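Local coordinates for SusD-like protein BACOVA_02651 (Bacteroides ovatus, PDB 5E75) that binds polysaccharide at the cell surface and probably captures xyloglucan there before its transport into the periplasm for degradation, at residues A75-S88 / Y123-N137. Residues are numbered along the deposited sequence; the frame is centred on the assembly and turned at random.
Sequences AWSGFYSVVTMANS and YMLRIWGPVILIEDN. With EDO (1,2-ethanediol), chain C; EDO (1,2-ethanediol), chain D.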
loop_
_atom_site.group_PDB
_atom_site.type_symbol
_atom_site.label_atom_id
_atom_site.label_comp_id
_atom_site.label_asym_id
_atom_site.label_seq_id
_atom_site.Cartn_x
_atom_site.Cartn_y
_atom_site.Cartn_z
ATOM N N ALA A 75 11.879 6.770 4.066
ATOM C CA ALA A 75 11.441 5.701 3.161
ATOM C C ALA A 75 12.638 4.993 2.523
ATOM O O ALA A 75 12.693 3.766 2.491
ATOM C CB ALA A 75 10.500 6.255 2.089
ATOM N N TRP A 76 13.589 5.794 2.059
ATOM C CA TRP A 76 14.824 5.289 1.444
ATOM C C TRP A 76 15.545 4.386 2.429
ATOM O O TRP A 76 15.925 3.269 2.091
ATOM C CB TRP A 76 15.707 6.463 1.032
ATOM C CG TRP A 76 17.009 6.138 0.285
ATOM C CD1 TRP A 76 18.248 5.951 0.829
ATOM C CD2 TRP A 76 17.178 6.023 -1.140
ATOM N NE1 TRP A 76 19.167 5.732 -0.168
ATOM C CE2 TRP A 76 18.534 5.759 -1.384
ATOM C CE3 TRP A 76 16.305 6.116 -2.234
ATOM C CZ2 TRP A 76 19.041 5.578 -2.673
ATOM C CZ3 TRP A 76 16.812 5.920 -3.506
ATOM C CH2 TRP A 76 18.164 5.675 -3.715
ATOM N N SER A 77 15.704 4.861 3.660
ATOM C CA SER A 77 16.304 4.051 4.722
ATOM C C SER A 77 15.547 2.755 4.969
ATOM O O SER A 77 16.153 1.694 5.103
ATOM C CB SER A 77 16.372 4.836 6.043
ATOM O OG SER A 77 16.927 4.026 7.090
ATOM N N GLY A 78 14.222 2.837 5.059
ATOM C CA GLY A 78 13.405 1.667 5.303
ATOM C C GLY A 78 13.492 0.616 4.224
ATOM O O GLY A 78 13.704 -0.561 4.506
ATOM N N PHE A 79 13.337 1.030 2.960
ATOM C CA PHE A 79 13.390 0.069 1.885
ATOM C C PHE A 79 14.786 -0.542 1.809
ATOM O O PHE A 79 14.901 -1.751 1.612
ATOM C CB PHE A 79 13.006 0.709 0.546
ATOM C CG PHE A 79 11.573 1.186 0.479
ATOM C CD1 PHE A 79 10.509 0.344 0.790
ATOM C CD2 PHE A 79 11.292 2.476 0.101
ATOM C CE1 PHE A 79 9.182 0.800 0.725
ATOM C CE2 PHE A 79 9.979 2.933 0.041
ATOM C CZ PHE A 79 8.932 2.091 0.347
ATOM N N TYR A 80 15.830 0.276 1.962
ATOM C CA TYR A 80 17.181 -0.293 1.952
ATOM C C TYR A 80 17.467 -1.152 3.188
ATOM O O TYR A 80 18.284 -2.055 3.118
ATOM C CB TYR A 80 18.268 0.771 1.695
ATOM C CG TYR A 80 18.428 0.992 0.213
ATOM C CD1 TYR A 80 19.022 0.023 -0.579
ATOM C CD2 TYR A 80 17.909 2.117 -0.421
ATOM C CE1 TYR A 80 19.146 0.176 -1.934
ATOM C CE2 TYR A 80 18.026 2.271 -1.810
ATOM C CZ TYR A 80 18.656 1.293 -2.541
ATOM O OH TYR A 80 18.771 1.434 -3.911
ATOM N N SER A 81 16.763 -0.917 4.285
ATOM C CA SER A 81 16.864 -1.812 5.439
ATOM C C SER A 81 16.307 -3.196 5.109
ATOM O O SER A 81 16.855 -4.224 5.513
ATOM C CB SER A 81 16.137 -1.222 6.651
ATOM O OG SER A 81 16.841 -0.124 7.197
ATOM N N VAL A 82 15.209 -3.241 4.361
ATOM C CA VAL A 82 14.683 -4.520 3.890
ATOM C C VAL A 82 15.705 -5.219 2.986
ATOM O O VAL A 82 15.975 -6.419 3.141
ATOM C CB VAL A 82 13.324 -4.365 3.138
ATOM C CG1 VAL A 82 12.834 -5.721 2.648
ATOM C CG2 VAL A 82 12.268 -3.735 4.029
ATOM N N VAL A 83 16.257 -4.485 2.029
ATOM C CA VAL A 83 17.206 -5.059 1.099
ATOM C C VAL A 83 18.415 -5.603 1.842
ATOM O O VAL A 83 18.825 -6.740 1.604
ATOM C CB VAL A 83 17.668 -4.014 0.050
ATOM C CG1 VAL A 83 18.813 -4.564 -0.810
ATOM C CG2 VAL A 83 16.471 -3.556 -0.817
ATOM N N THR A 84 19.001 -4.800 2.726
ATOM C CA THR A 84 20.223 -5.251 3.395
ATOM C C THR A 84 19.932 -6.357 4.405
ATOM O O THR A 84 20.752 -7.273 4.555
ATOM C CB THR A 84 21.002 -4.099 4.018
ATOM O OG1 THR A 84 20.208 -3.473 4.995
ATOM C CG2 THR A 84 21.404 -3.074 2.968
ATOM N N MET A 85 18.793 -6.327 5.087
ATOM C CA MET A 85 18.438 -7.486 5.927
ATOM C C MET A 85 18.253 -8.774 5.112
ATOM O O MET A 85 18.671 -9.864 5.531
ATOM C CB MET A 85 17.192 -7.238 6.782
ATOM C CG MET A 85 16.986 -8.386 7.772
ATOM S SD MET A 85 15.565 -8.254 8.848
ATOM C CE MET A 85 15.975 -6.786 9.749
ATOM N N ALA A 86 17.583 -8.668 3.971
ATOM C CA ALA A 86 17.421 -9.807 3.072
ATOM C C ALA A 86 18.797 -10.358 2.690
ATOM O O ALA A 86 19.030 -11.578 2.716
ATOM C CB ALA A 86 16.640 -9.390 1.818
ATOM N N ASN A 87 19.705 -9.463 2.312
ATOM C CA ASN A 87 21.054 -9.888 1.931
ATOM C C ASN A 87 21.774 -10.590 3.095
ATOM O O ASN A 87 22.450 -11.607 2.901
ATOM C CB ASN A 87 21.868 -8.699 1.420
ATOM C CG ASN A 87 21.320 -8.128 0.135
ATOM O OD1 ASN A 87 20.507 -8.761 -0.545
ATOM N ND2 ASN A 87 21.781 -6.939 -0.216
ATOM N N SER A 88 21.588 -10.073 4.300
ATOM C CA SER A 88 22.200 -10.682 5.478
ATOM C C SER A 88 21.634 -12.068 5.746
ATOM O O SER A 88 22.388 -12.996 6.088
ATOM C CB SER A 88 22.020 -9.799 6.697
ATOM O OG SER A 88 22.809 -8.630 6.598
ATOM N N TYR A 123 8.403 -1.238 -4.602
ATOM C CA TYR A 123 7.970 0.053 -4.082
ATOM C C TYR A 123 8.903 1.172 -4.567
ATOM O O TYR A 123 8.451 2.213 -5.069
ATOM C CB TYR A 123 7.939 0.051 -2.559
ATOM C CG TYR A 123 6.790 -0.709 -1.911
ATOM C CD1 TYR A 123 5.468 -0.474 -2.258
ATOM C CD2 TYR A 123 7.045 -1.641 -0.907
ATOM C CE1 TYR A 123 4.450 -1.149 -1.643
ATOM C CE2 TYR A 123 6.025 -2.322 -0.274
ATOM C CZ TYR A 123 4.718 -2.066 -0.642
ATOM O OH TYR A 123 3.663 -2.734 -0.033
ATOM N N MET A 124 10.212 0.979 -4.416
ATOM C CA MET A 124 11.171 2.024 -4.802
ATOM C C MET A 124 11.080 2.406 -6.273
ATOM O O MET A 124 11.216 3.583 -6.637
ATOM C CB MET A 124 12.595 1.604 -4.483
ATOM C CG MET A 124 12.873 1.603 -2.989
ATOM S SD MET A 124 14.619 1.703 -2.566
ATOM C CE MET A 124 15.003 -0.005 -2.610
ATOM N N LEU A 125 10.824 1.414 -7.122
ATOM C CA LEU A 125 10.704 1.616 -8.561
ATOM C C LEU A 125 9.562 2.588 -8.889
ATOM O O LEU A 125 9.623 3.303 -9.890
ATOM C CB LEU A 125 10.464 0.268 -9.221
ATOM C CG LEU A 125 10.277 0.222 -10.742
ATOM C CD1 LEU A 125 11.486 0.792 -11.483
ATOM C CD2 LEU A 125 10.035 -1.190 -11.188
ATOM N N ARG A 126 8.530 2.600 -8.051
ATOM C CA ARG A 126 7.344 3.425 -8.256
ATOM C C ARG A 126 7.334 4.641 -7.305
ATOM O O ARG A 126 6.245 5.179 -7.022
ATOM C CB ARG A 126 6.063 2.541 -8.075
ATOM C CG ARG A 126 5.945 1.233 -9.036
ATOM C CD ARG A 126 4.812 0.202 -8.631
ATOM N NE ARG A 126 5.086 -0.457 -7.367
ATOM C CZ ARG A 126 4.198 -1.099 -6.644
ATOM N NH1 ARG A 126 2.924 -1.161 -7.037
ATOM N NH2 ARG A 126 4.547 -1.614 -5.476
ATOM N N ILE A 127 8.513 5.025 -6.777
ATOM C CA ILE A 127 8.757 6.266 -6.024
ATOM C C ILE A 127 9.859 7.081 -6.699
ATOM O O ILE A 127 9.641 8.234 -7.082
ATOM C CB ILE A 127 9.187 5.996 -4.541
ATOM C CG1 ILE A 127 8.068 5.318 -3.776
ATOM C CG2 ILE A 127 9.609 7.313 -3.832
ATOM C CD1 ILE A 127 8.520 4.664 -2.459
ATOM N N TRP A 128 11.029 6.470 -6.869
ATOM C CA TRP A 128 12.198 7.118 -7.467
ATOM C C TRP A 128 12.485 6.679 -8.908
ATOM O O TRP A 128 13.064 7.453 -9.675
ATOM C CB TRP A 128 13.461 6.849 -6.627
ATOM C CG TRP A 128 13.417 7.527 -5.295
ATOM C CD1 TRP A 128 13.638 8.850 -5.060
ATOM C CD2 TRP A 128 13.103 6.938 -4.028
ATOM N NE1 TRP A 128 13.473 9.130 -3.720
ATOM C CE2 TRP A 128 13.160 7.969 -3.062
ATOM C CE3 TRP A 128 12.779 5.642 -3.612
ATOM C CZ2 TRP A 128 12.882 7.749 -1.719
ATOM C CZ3 TRP A 128 12.528 5.423 -2.271
ATOM C CH2 TRP A 128 12.580 6.472 -1.339
ATOM N N GLY A 129 12.081 5.463 -9.277
ATOM C CA GLY A 129 12.421 4.907 -10.583
ATOM C C GLY A 129 13.758 4.191 -10.486
ATOM O O GLY A 129 13.840 3.174 -9.817
ATOM N N PRO A 130 14.820 4.723 -11.117
ATOM C CA PRO A 130 16.137 4.112 -10.942
ATOM C C PRO A 130 16.536 4.092 -9.477
ATOM O O PRO A 130 16.328 5.071 -8.751
ATOM C CB PRO A 130 17.063 5.036 -11.753
ATOM C CG PRO A 130 16.163 5.706 -12.748
ATOM C CD PRO A 130 14.866 5.886 -12.027
ATOM N N VAL A 131 17.111 2.980 -9.039
ATOM C CA VAL A 131 17.671 2.874 -7.687
ATOM C C VAL A 131 18.909 1.981 -7.756
ATOM O O VAL A 131 19.188 1.406 -8.812
ATOM C CB VAL A 131 16.647 2.317 -6.652
ATOM C CG1 VAL A 131 15.541 3.341 -6.374
ATOM C CG2 VAL A 131 16.064 0.998 -7.111
ATOM N N ILE A 132 19.665 1.875 -6.665
ATOM C CA ILE A 132 20.873 1.059 -6.644
ATOM C C ILE A 132 20.512 -0.386 -6.294
ATOM O O ILE A 132 19.970 -0.642 -5.213
ATOM C CB ILE A 132 21.864 1.602 -5.599
ATOM C CG1 ILE A 132 22.200 3.061 -5.907
ATOM C CG2 ILE A 132 23.126 0.765 -5.573
ATOM C CD1 ILE A 132 22.899 3.800 -4.784
ATOM N N LEU A 133 20.802 -1.315 -7.200
ATOM C CA LEU A 133 20.590 -2.740 -6.962
ATOM C C LEU A 133 21.772 -3.332 -6.207
ATOM O O LEU A 133 22.930 -3.098 -6.573
ATOM C CB LEU A 133 20.397 -3.457 -8.301
ATOM C CG LEU A 133 19.129 -3.035 -9.062
ATOM C CD1 LEU A 133 19.144 -3.672 -10.441
ATOM C CD2 LEU A 133 17.872 -3.428 -8.290
ATOM N N ILE A 134 21.470 -4.047 -5.125
ATOM C CA ILE A 134 22.490 -4.552 -4.198
ATOM C C ILE A 134 22.192 -5.979 -3.788
ATOM O O ILE A 134 21.139 -6.249 -3.196
ATOM C CB ILE A 134 22.524 -3.757 -2.868
ATOM C CG1 ILE A 134 22.658 -2.268 -3.113
ATOM C CG2 ILE A 134 23.693 -4.270 -1.986
ATOM C CD1 ILE A 134 22.400 -1.451 -1.882
ATOM N N GLU A 135 23.120 -6.889 -4.087
ATOM C CA GLU A 135 23.052 -8.257 -3.577
ATOM C C GLU A 135 24.135 -8.552 -2.537
ATOM O O GLU A 135 24.010 -9.520 -1.797
ATOM C CB GLU A 135 23.202 -9.276 -4.699
ATOM C CG GLU A 135 22.104 -9.273 -5.723
ATOM C CD GLU A 135 22.363 -10.256 -6.840
ATOM O OE1 GLU A 135 22.235 -11.480 -6.609
ATOM O OE2 GLU A 135 22.716 -9.799 -7.949
ATOM N N ASP A 136 25.187 -7.729 -2.508
ATOM C CA ASP A 136 26.337 -7.942 -1.619
ATOM C C ASP A 136 26.491 -6.722 -0.724
ATOM O O ASP A 136 26.981 -5.681 -1.159
ATOM C CB ASP A 136 27.610 -8.145 -2.455
ATOM C CG ASP A 136 28.830 -8.495 -1.614
ATOM O OD1 ASP A 136 28.772 -8.365 -0.380
ATOM O OD2 ASP A 136 29.846 -8.919 -2.206
ATOM N N ASN A 137 26.074 -6.858 0.526
ATOM C CA ASN A 137 26.176 -5.757 1.475
ATOM C C ASN A 137 27.610 -5.260 1.637
ATOM O O ASN A 137 27.819 -4.084 1.882
ATOM C CB ASN A 137 25.656 -6.154 2.850
ATOM C CG ASN A 137 24.154 -6.325 2.892
ATOM O OD1 ASN A 137 23.430 -5.861 2.005
ATOM N ND2 ASN A 137 23.673 -6.961 3.945
HETATM C C1 EDO C . 3.808 -4.957 -4.124
HETATM O O1 EDO C . 2.889 -3.913 -4.434
HETATM C C2 EDO C . 4.790 -4.511 -3.048
HETATM O O2 EDO C . 5.905 -3.823 -3.619
HETATM C C1 EDO D . 21.685 3.082 -0.877
HETATM O O1 EDO D . 21.770 4.390 -0.302
HETATM C C2 EDO D . 22.338 2.069 0.038
HETATM O O2 EDO D . 21.917 2.318 1.384
HETATM O O HOH W 1 23.775 -11.957 0.560
HETATM O O HOH W 2 25.526 -8.087 6.023
#
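An aromatic core around Met124 joins helix 70-95 to the last turn of helix 103-125 and the extended chain that follows, where Trp76, Phe79 and Tyr80 meet Met124 and Trp128. The two tryptophans form a T-shaped pair: Trp76, its CG anti to the backbone N (chi1 -176°), drives the CE3 edge of its indole onto a face of Trp128, the six-membered centroids 4.9 Å apart and the planes at 89°. Trp128 is tethered in turn by its NE1, which donates to the carbonyl of Pro496. Met124 bends at its thioether so that CE lies over one face of the Tyr80 ring, a CH-pi contact 4.0 Å from the centroid, while SD lies obliquely to the rings of Trp76, Phe79 and, closest, Tyr80. Within the helical, TPR-like architecture of the SusD family, the chain leaving helix 103-125 turns back and runs alongside helix 70-95. Tyr80 reaches across to that returning chain, its OH donating to Ile132 O at 2.7 Å; the same carbonyl also accepts from Tyr121. A leucine in place of Tyr80 would probably leave Met124 CE without its aromatic face and Ile132 O without one of its hydroxyl donors. Farther along, two asparagines interlock. Asn87 ND2 donates to Asn137 OD1 (3.0 Å) and to Ile134 O (3.1 Å), from above both carbonyl planes and farther out at Ile134 O, while Asn87 OD1 is hydrogen-bonded to Arg117. Asn137 ND2 gives an almost straight bond to Thr84 O (3.0 Å, 171°), on the face opposite the helical donor Ser88 N.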